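Local atomic coordinates of peroxinectin A (PDB entry 6ERC), a protein that uses hydrogen peroxide to oxidise phenolic donors, iodide and thiocyanate at its haem as a secreted member of the animal haem peroxidase family. Residues G171-P185 against T225-K237. Sequence-based numbering, arbitrary orientation.
Sequences GGEMKMTVTDVGDLP and TLLLRDHNRLARK
Asn232, on the segment 225-237 of helix 218-241, clamps the main chain of Met174 at both its N and its O: OD1 accepts Met174 N at 2.6 Å in a nearly straight bond (174°), while ND2 donates to Met174 O at 3.1 Å, on a lone pair in the carbonyl plane. A second donor, His231 ND1, reaches the same OD1, holding the amide in its rotation. Packing here is close. CG of Met174 meets the His231 ring at ND1 (3.4 Å), and Leu228 packs against Met174, Met176 and the Pro185 ring; Leu155 lies against Leu228 and Phe251 against Met174. An alanine in place of Asn232 would probably leave both backbone polar groups of Met174 without these mates and set the His231 ring freer to turn.

The outer side is looser. Glu173 OE1 and Arg236 NH2 form a salt bridge with a weak, bent bond (3.2 Å, 127°), their planar groups perpendicular, and a water donates to Asp183 OD2 and weakly accepts from Asn232 ND2. By contrast, Arg229 grips Asp183 O side-on with NE and NH2, both at 2.9 Å; NH1 turns to Glu342 and Thr497. The firm polar bonds thus join helix side chains to main-chain atoms of the β-hairpin 177-184 and its lead-in, with apolar packing on Leu228 between them.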
ATOM      1  N   GLY A 171      19.932  21.688 -11.632  1.00 67.38           N
ATOM      2  CA  GLY A 171      20.704  20.463 -11.545  1.00 66.43           C
ATOM      3  C   GLY A 171      19.870  19.204 -11.565  1.00 64.70           C
ATOM      4  O   GLY A 171      20.375  18.130 -11.228  1.00 62.39           O
ATOM      5  N   GLY A 172      18.600  19.305 -11.954  1.00 65.16           N
ATOM      6  CA  GLY A 172      17.723  18.151 -11.994  1.00 65.31           C
ATOM      7  C   GLY A 172      17.388  17.572 -10.637  1.00 63.37           C
ATOM      8  O   GLY A 172      17.084  16.380 -10.541  1.00 61.08           O
ATOM      9  N   GLU A 173      17.424  18.385  -9.589  1.00 63.35           N
ATOM     10  CA  GLU A 173      17.264  17.907  -8.225  1.00 64.15           C
ATOM     11  C   GLU A 173      15.842  18.137  -7.725  1.00 63.56           C
ATOM     12  O   GLU A 173      15.061  18.894  -8.309  1.00 61.61           O
ATOM     13  CB  GLU A 173      18.266  18.599  -7.296  1.00 63.23           C
ATOM     14  CG  GLU A 173      19.716  18.336  -7.664  1.00 64.85           C
ATOM     15  CD  GLU A 173      20.696  18.977  -6.700  1.00 66.15           C
ATOM     16  OE1 GLU A 173      20.458  18.907  -5.475  1.00 65.13           O
ATOM     17  OE2 GLU A 173      21.703  19.555  -7.168  1.00 65.43           O
ATOM     18  N   MET A 174      15.516  17.461  -6.625  1.00 62.09           N
ATOM     19  CA  MET A 174      14.230  17.601  -5.958  1.00 61.41           C
ATOM     20  C   MET A 174      14.342  18.607  -4.819  1.00 60.47           C
ATOM     21  O   MET A 174      15.363  18.663  -4.129  1.00 61.51           O
ATOM     22  CB  MET A 174      13.752  16.257  -5.404  1.00 60.77           C
ATOM     23  CG  MET A 174      13.487  15.194  -6.456  1.00 60.49           C
ATOM     24  SD  MET A 174      12.133  15.608  -7.573  1.00 59.67           S
ATOM     25  CE  MET A 174      10.731  15.496  -6.462  1.00 60.50           C
ATOM     26  N   LYS A 175      13.287  19.394  -4.621  1.00 61.29           N
ATOM     27  CA  LYS A 175      13.246  20.299  -3.481  1.00 62.02           C
ATOM     28  C   LYS A 175      13.428  19.519  -2.184  1.00 61.23           C
ATOM     29  O   LYS A 175      12.995  18.370  -2.054  1.00 59.86           O
ATOM     30  CB  LYS A 175      11.922  21.065  -3.439  1.00 63.17           C
ATOM     31  CG  LYS A 175      11.743  22.093  -4.545  1.00 64.51           C
ATOM     32  CD  LYS A 175      10.422  22.842  -4.382  1.00 63.95           C
ATOM     33  CE  LYS A 175      10.208  23.859  -5.492  1.00 65.42           C
ATOM     34  NZ  LYS A 175       8.861  24.490  -5.416  1.00 66.16           N
ATOM     35  N   MET A 176      14.070  20.158  -1.213  1.00 62.59           N
ATOM     36  CA  MET A 176      14.435  19.490   0.023  1.00 61.48           C
ATOM     37  C   MET A 176      14.474  20.519   1.142  1.00 63.23           C
ATOM     38  O   MET A 176      14.686  21.711   0.901  1.00 64.62           O
ATOM     39  CB  MET A 176      15.794  18.793  -0.116  1.00 61.40           C
ATOM     40  CG  MET A 176      15.884  17.413   0.515  1.00 61.86           C
ATOM     41  SD  MET A 176      14.676  16.224  -0.107  1.00 57.75           S
ATOM     42  CE  MET A 176      15.081  16.199  -1.847  1.00 62.07           C
ATOM     43  N   THR A 177      14.262  20.047   2.368  1.00 61.00           N
ATOM     44  CA  THR A 177      14.386  20.875   3.563  1.00 62.29           C
ATOM     45  C   THR A 177      15.709  20.528   4.236  1.00 61.30           C
ATOM     46  O   THR A 177      15.842  19.460   4.844  1.00 60.85           O
ATOM     47  CB  THR A 177      13.212  20.652   4.518  1.00 61.50           C
ATOM     48  OG1 THR A 177      11.978  20.939   3.847  1.00 62.07           O
ATOM     49  CG2 THR A 177      13.332  21.552   5.744  1.00 61.48           C
ATOM     50  N   VAL A 178      16.690  21.416   4.117  1.00 64.18           N
ATOM     51  CA  VAL A 178      17.970  21.211   4.785  1.00 65.10           C
ATOM     52  C   VAL A 178      17.810  21.549   6.260  1.00 66.03           C
ATOM     53  O   VAL A 178      17.293  22.616   6.614  1.00 67.35           O
ATOM     54  CB  VAL A 178      19.074  22.057   4.131  1.00 64.51           C
ATOM     55  CG1 VAL A 178      18.771  23.548   4.250  1.00 67.84           C
ATOM     56  CG2 VAL A 178      20.425  21.727   4.754  1.00 66.32           C
ATOM     57  N   THR A 179      18.246  20.636   7.125  1.00 62.62           N
ATOM     58  CA  THR A 179      18.085  20.792   8.561  1.00 61.80           C
ATOM     59  C   THR A 179      19.369  20.364   9.255  1.00 62.45           C
ATOM     60  O   THR A 179      20.307  19.864   8.627  1.00 62.36           O
ATOM     61  CB  THR A 179      16.902  19.969   9.089  1.00 60.89           C
ATOM     62  OG1 THR A 179      17.149  18.575   8.866  1.00 60.10           O
ATOM     63  CG2 THR A 179      15.613  20.369   8.389  1.00 60.40           C
ATOM     64  N   ASP A 180      19.402  20.570  10.574  1.00 65.82           N
ATOM     65  CA  ASP A 180      20.539  20.147  11.383  1.00 66.58           C
ATOM     66  C   ASP A 180      20.678  18.632  11.459  1.00 65.35           C
ATOM     67  O   ASP A 180      21.704  18.147  11.949  1.00 66.43           O
ATOM     68  CB  ASP A 180      20.414  20.709  12.801  1.00 65.91           C
ATOM     69  CG  ASP A 180      20.314  22.219  12.824  1.00 69.14           C
ATOM     70  OD1 ASP A 180      20.893  22.873  11.928  1.00 70.52           O
ATOM     71  OD2 ASP A 180      19.655  22.754  13.743  1.00 70.53           O
ATOM     72  N   VAL A 181      19.682  17.880  10.994  1.00 60.35           N
ATOM     73  CA  VAL A 181      19.714  16.425  11.064  1.00 61.03           C
ATOM     74  C   VAL A 181      19.472  15.853   9.675  1.00 60.49           C
ATOM     75  O   VAL A 181      18.608  14.988   9.487  1.00 58.79           O
ATOM     76  CB  VAL A 181      18.680  15.895  12.074  1.00 60.57           C
ATOM     77  CG1 VAL A 181      19.107  16.240  13.496  1.00 61.05           C
ATOM     78  CG2 VAL A 181      17.296  16.463  11.778  1.00 59.82           C
ATOM     79  N   GLY A 182      20.237  16.332   8.695  1.00 60.36           N
ATOM     80  CA  GLY A 182      20.135  15.840   7.338  1.00 60.03           C
ATOM     81  C   GLY A 182      19.081  16.564   6.526  1.00 60.21           C
ATOM     82  O   GLY A 182      18.406  17.493   6.980  1.00 59.74           O
ATOM     83  N   ASP A 183      18.947  16.120   5.280  1.00 59.87           N
ATOM     84  CA  ASP A 183      17.989  16.702   4.350  1.00 60.32           C
ATOM     85  C   ASP A 183      16.654  15.980   4.458  1.00 58.80           C
ATOM     86  O   ASP A 183      16.600  14.747   4.400  1.00 57.39           O
ATOM     87  CB  ASP A 183      18.519  16.624   2.918  1.00 60.69           C
ATOM     88  CG  ASP A 183      19.606  17.641   2.644  1.00 61.93           C
ATOM     89  OD1 ASP A 183      20.031  18.331   3.596  1.00 63.00           O
ATOM     90  OD2 ASP A 183      20.028  17.754   1.475  1.00 62.12           O
ATOM     91  N   LEU A 184      15.579  16.753   4.610  1.00 59.06           N
ATOM     92  CA  LEU A 184      14.232  16.203   4.715  1.00 59.51           C
ATOM     93  C   LEU A 184      13.385  16.691   3.545  1.00 59.15           C
ATOM     94  O   LEU A 184      13.791  17.619   2.835  1.00 60.82           O
ATOM     95  CB  LEU A 184      13.593  16.602   6.045  1.00 59.35           C
ATOM     96  CG  LEU A 184      14.323  16.124   7.304  1.00 58.48           C
ATOM     97  CD1 LEU A 184      13.643  16.669   8.547  1.00 58.18           C
ATOM     98  CD2 LEU A 184      14.386  14.605   7.353  1.00 57.14           C
ATOM     99  N   PRO A 185      12.218  16.099   3.306  1.00 57.24           N
ATOM    100  CA  PRO A 185      11.386  16.526   2.176  1.00 56.89           C
ATOM    101  C   PRO A 185      10.940  17.967   2.335  1.00 57.61           C
ATOM    102  O   PRO A 185      11.077  18.556   3.418  1.00 57.07           O
ATOM    103  CB  PRO A 185      10.192  15.560   2.225  1.00 59.50           C
ATOM    104  CG  PRO A 185      10.687  14.369   2.981  1.00 56.99           C
ATOM    105  CD  PRO A 185      11.656  14.916   3.987  1.00 57.79           C
ATOM    106  N   THR A 225      12.122  10.003   2.106  1.00 54.40           N
ATOM    107  CA  THR A 225      13.295  10.853   2.276  1.00 54.26           C
ATOM    108  C   THR A 225      14.527  10.230   1.631  1.00 55.73           C
ATOM    109  O   THR A 225      15.247  10.892   0.874  1.00 56.90           O
ATOM    110  CB  THR A 225      13.534  11.107   3.765  1.00 54.47           C
ATOM    111  OG1 THR A 225      12.366  11.702   4.343  1.00 54.68           O
ATOM    112  CG2 THR A 225      14.724  12.033   3.977  1.00 55.62           C
ATOM    113  N   LEU A 226      14.788   8.954   1.918  1.00 55.33           N
ATOM    114  CA  LEU A 226      16.028   8.340   1.454  1.00 54.88           C
ATOM    115  C   LEU A 226      16.079   8.275  -0.066  1.00 56.52           C
ATOM    116  O   LEU A 226      17.135   8.511  -0.666  1.00 58.49           O
ATOM    117  CB  LEU A 226      16.187   6.943   2.057  1.00 53.33           C
ATOM    118  CG  LEU A 226      16.237   6.838   3.586  1.00 54.16           C
ATOM    119  CD1 LEU A 226      16.657   5.435   4.004  1.00 54.41           C
ATOM    120  CD2 LEU A 226      17.166   7.872   4.209  1.00 54.82           C
ATOM    121  N   LEU A 227      14.954   7.963  -0.711  1.00 53.54           N
ATOM    122  CA  LEU A 227      14.950   7.906  -2.168  1.00 56.85           C
ATOM    123  C   LEU A 227      15.049   9.295  -2.782  1.00 57.45           C
ATOM    124  O   LEU A 227      15.520   9.438  -3.916  1.00 55.54           O
ATOM    125  CB  LEU A 227      13.698   7.188  -2.669  1.00 55.79           C
ATOM    126  CG  LEU A 227      13.606   5.695  -2.347  1.00 55.32           C
ATOM    127  CD1 LEU A 227      12.346   5.097  -2.964  1.00 54.50           C
ATOM    128  CD2 LEU A 227      14.842   4.939  -2.822  1.00 55.17           C
ATOM    129  N   LEU A 228      14.612  10.324  -2.055  1.00 57.07           N
ATOM    130  CA  LEU A 228      14.849  11.688  -2.505  1.00 57.07           C
ATOM    131  C   LEU A 228      16.327  12.045  -2.388  1.00 59.15           C
ATOM    132  O   LEU A 228      16.905  12.636  -3.309  1.00 58.52           O
ATOM    133  CB  LEU A 228      13.996  12.663  -1.696  1.00 57.47           C
ATOM    134  CG  LEU A 228      12.485  12.654  -1.938  1.00 56.94           C
ATOM    135  CD1 LEU A 228      11.790  13.523  -0.903  1.00 57.08           C
ATOM    136  CD2 LEU A 228      12.145  13.126  -3.338  1.00 58.08           C
ATOM    137  N   ARG A 229      16.953  11.691  -1.264  1.00 57.86           N
ATOM    138  CA  ARG A 229      18.391  11.893  -1.117  1.00 59.08           C
ATOM    139  C   ARG A 229      19.153  11.149  -2.204  1.00 59.09           C
ATOM    140  O   ARG A 229      20.042  11.711  -2.856  1.00 58.48           O
ATOM    141  CB  ARG A 229      18.845  11.428   0.264  1.00 57.98           C
ATOM    142  CG  ARG A 229      18.327  12.269   1.412  1.00 58.01           C
ATOM    143  CD  ARG A 229      18.761  11.685   2.744  1.00 55.96           C
ATOM    144  NE  ARG A 229      18.276  12.467   3.873  1.00 55.48           N
ATOM    145  CZ  ARG A 229      18.512  12.170   5.145  1.00 56.49           C
ATOM    146  NH1 ARG A 229      19.232  11.101   5.458  1.00 55.30           N
ATOM    147  NH2 ARG A 229      18.028  12.943   6.108  1.00 57.85           N
ATOM    148  N   ASP A 230      18.818   9.874  -2.410  1.00 58.71           N
ATOM    149  CA  ASP A 230      19.471   9.090  -3.450  1.00 58.97           C
ATOM    150  C   ASP A 230      19.239   9.696  -4.827  1.00 59.66           C
ATOM    151  O   ASP A 230      20.096   9.579  -5.709  1.00 60.18           O
ATOM    152  CB  ASP A 230      18.964   7.648  -3.405  1.00 59.10           C
ATOM    153  CG  ASP A 230      19.938   6.664  -4.024  1.00 58.72           C
ATOM    154  OD1 ASP A 230      21.120   6.671  -3.627  1.00 58.21           O
ATOM    155  OD2 ASP A 230      19.516   5.866  -4.891  1.00 59.73           O
ATOM    156  N   HIS A 231      18.092  10.348  -5.029  1.00 58.49           N
ATOM    157  CA  HIS A 231      17.830  11.004  -6.304  1.00 60.39           C
ATOM    158  C   HIS A 231      18.756  12.198  -6.503  1.00 60.96           C
ATOM    159  O   HIS A 231      19.437  12.306  -7.529  1.00 58.88           O
ATOM    160  CB  HIS A 231      16.367  11.445  -6.378  1.00 58.64           C
ATOM    161  CG  HIS A 231      16.041  12.232  -7.607  1.00 59.82           C
ATOM    162  ND1 HIS A 231      16.256  13.590  -7.702  1.00 61.21           N
ATOM    163  CD2 HIS A 231      15.524  11.849  -8.799  1.00 59.86           C
ATOM    164  CE1 HIS A 231      15.882  14.010  -8.898  1.00 61.23           C
ATOM    165  NE2 HIS A 231      15.433  12.974  -9.582  1.00 60.10           N
ATOM    166  N   ASN A 232      18.788  13.111  -5.531  1.00 60.99           N
ATOM    167  CA  ASN A 232      19.649  14.281  -5.650  1.00 61.05           C
ATOM    168  C   ASN A 232      21.118  13.888  -5.697  1.00 62.10           C
ATOM    169  O   ASN A 232      21.932  14.601  -6.295  1.00 62.31           O
ATOM    170  CB  ASN A 232      19.388  15.243  -4.493  1.00 60.88           C
ATOM    171  CG  ASN A 232      18.062  15.963  -4.624  1.00 61.06           C
ATOM    172  OD1 ASN A 232      17.398  15.885  -5.658  1.00 60.39           O
ATOM    173  ND2 ASN A 232      17.675  16.681  -3.580  1.00 61.57           N
ATOM    174  N   ARG A 233      21.477  12.765  -5.077  1.00 61.61           N
ATOM    175  CA  ARG A 233      22.847  12.280  -5.167  1.00 60.73           C
ATOM    176  C   ARG A 233      23.193  11.900  -6.603  1.00 61.69           C
ATOM    177  O   ARG A 233      24.247  12.282  -7.124  1.00 63.52           O
ATOM    178  CB  ARG A 233      23.036  11.090  -4.226  1.00 60.53           C
ATOM    179  CG  ARG A 233      24.480  10.672  -4.021  1.00 60.40           C
ATOM    180  CD  ARG A 233      24.571   9.439  -3.143  1.00 60.80           C
ATOM    181  NE  ARG A 233      23.886   8.300  -3.748  1.00 60.75           N
ATOM    182  CZ  ARG A 233      24.415   7.516  -4.682  1.00 60.58           C
ATOM    183  NH1 ARG A 233      25.644   7.738  -5.127  1.00 62.04           N
ATOM    184  NH2 ARG A 233      23.713   6.506  -5.177  1.00 60.64           N
ATOM    185  N   LEU A 234      22.303  11.156  -7.265  1.00 60.81           N
ATOM    186  CA  LEU A 234      22.549  10.773  -8.652  1.00 60.93           C
ATOM    187  C   LEU A 234      22.504  11.974  -9.587  1.00 61.99           C
ATOM    188  O   LEU A 234      23.236  12.009 -10.582  1.00 62.69           O
ATOM    189  CB  LEU A 234      21.529   9.724  -9.098  1.00 59.02           C
ATOM    190  CG  LEU A 234      21.630   8.341  -8.452  1.00 59.26           C
ATOM    191  CD1 LEU A 234      20.509   7.454  -8.954  1.00 60.37           C
ATOM    192  CD2 LEU A 234      22.970   7.688  -8.729  1.00 60.50           C
ATOM    193  N   ALA A 235      21.657  12.962  -9.294  1.00 61.53           N
ATOM    194  CA  ALA A 235      21.592  14.147 -10.142  1.00 62.91           C
ATOM    195  C   ALA A 235      22.916  14.900 -10.135  1.00 63.99           C
ATOM    196  O   ALA A 235      23.368  15.386 -11.178  1.00 64.38           O
ATOM    197  CB  ALA A 235      20.455  15.059  -9.682  1.00 61.97           C
ATOM    198  N   ARG A 236      23.554  15.008  -8.967  1.00 62.63           N
ATOM    199  CA  ARG A 236      24.846  15.675  -8.886  1.00 64.06           C
ATOM    200  C   ARG A 236      25.917  14.918  -9.661  1.00 65.05           C
ATOM    201  O   ARG A 236      26.826  15.534 -10.230  1.00 65.53           O
ATOM    202  CB  ARG A 236      25.252  15.834  -7.421  1.00 64.29           C
ATOM    203  CG  ARG A 236      24.381  16.818  -6.657  1.00 65.21           C
ATOM    204  CD  ARG A 236      24.243  16.452  -5.183  1.00 64.17           C
ATOM    205  NE  ARG A 236      23.269  17.310  -4.509  1.00 64.80           N
ATOM    206  CZ  ARG A 236      22.704  17.039  -3.335  1.00 64.51           C
ATOM    207  NH1 ARG A 236      22.998  15.920  -2.685  1.00 64.05           N
ATOM    208  NH2 ARG A 236      21.831  17.890  -2.813  1.00 64.13           N
ATOM    209  N   LYS A 237      25.830  13.587  -9.694  1.00 64.32           N
ATOM    210  CA  LYS A 237      26.762  12.800 -10.493  1.00 63.76           C
ATOM    211  C   LYS A 237      26.538  13.038 -11.981  1.00 64.05           C
ATOM    212  O   LYS A 237      27.484  13.319 -12.725  1.00 64.18           O
ATOM    213  CB  LYS A 237      26.608  11.317 -10.152  1.00 62.67           C
ATOM    214  CG  LYS A 237      27.367  10.365 -11.069  1.00 63.35           C
ATOM    215  CD  LYS A 237      27.051   8.923 -10.713  1.00 63.06           C
ATOM    216  CE  LYS A 237      27.366   7.970 -11.847  1.00 62.98           C
ATOM    217  NZ  LYS A 237      26.873   6.601 -11.529  1.00 62.07           N
TER
HETATM  218  O   HOH W   1      19.230  15.862  -0.732  1.00 44.02           O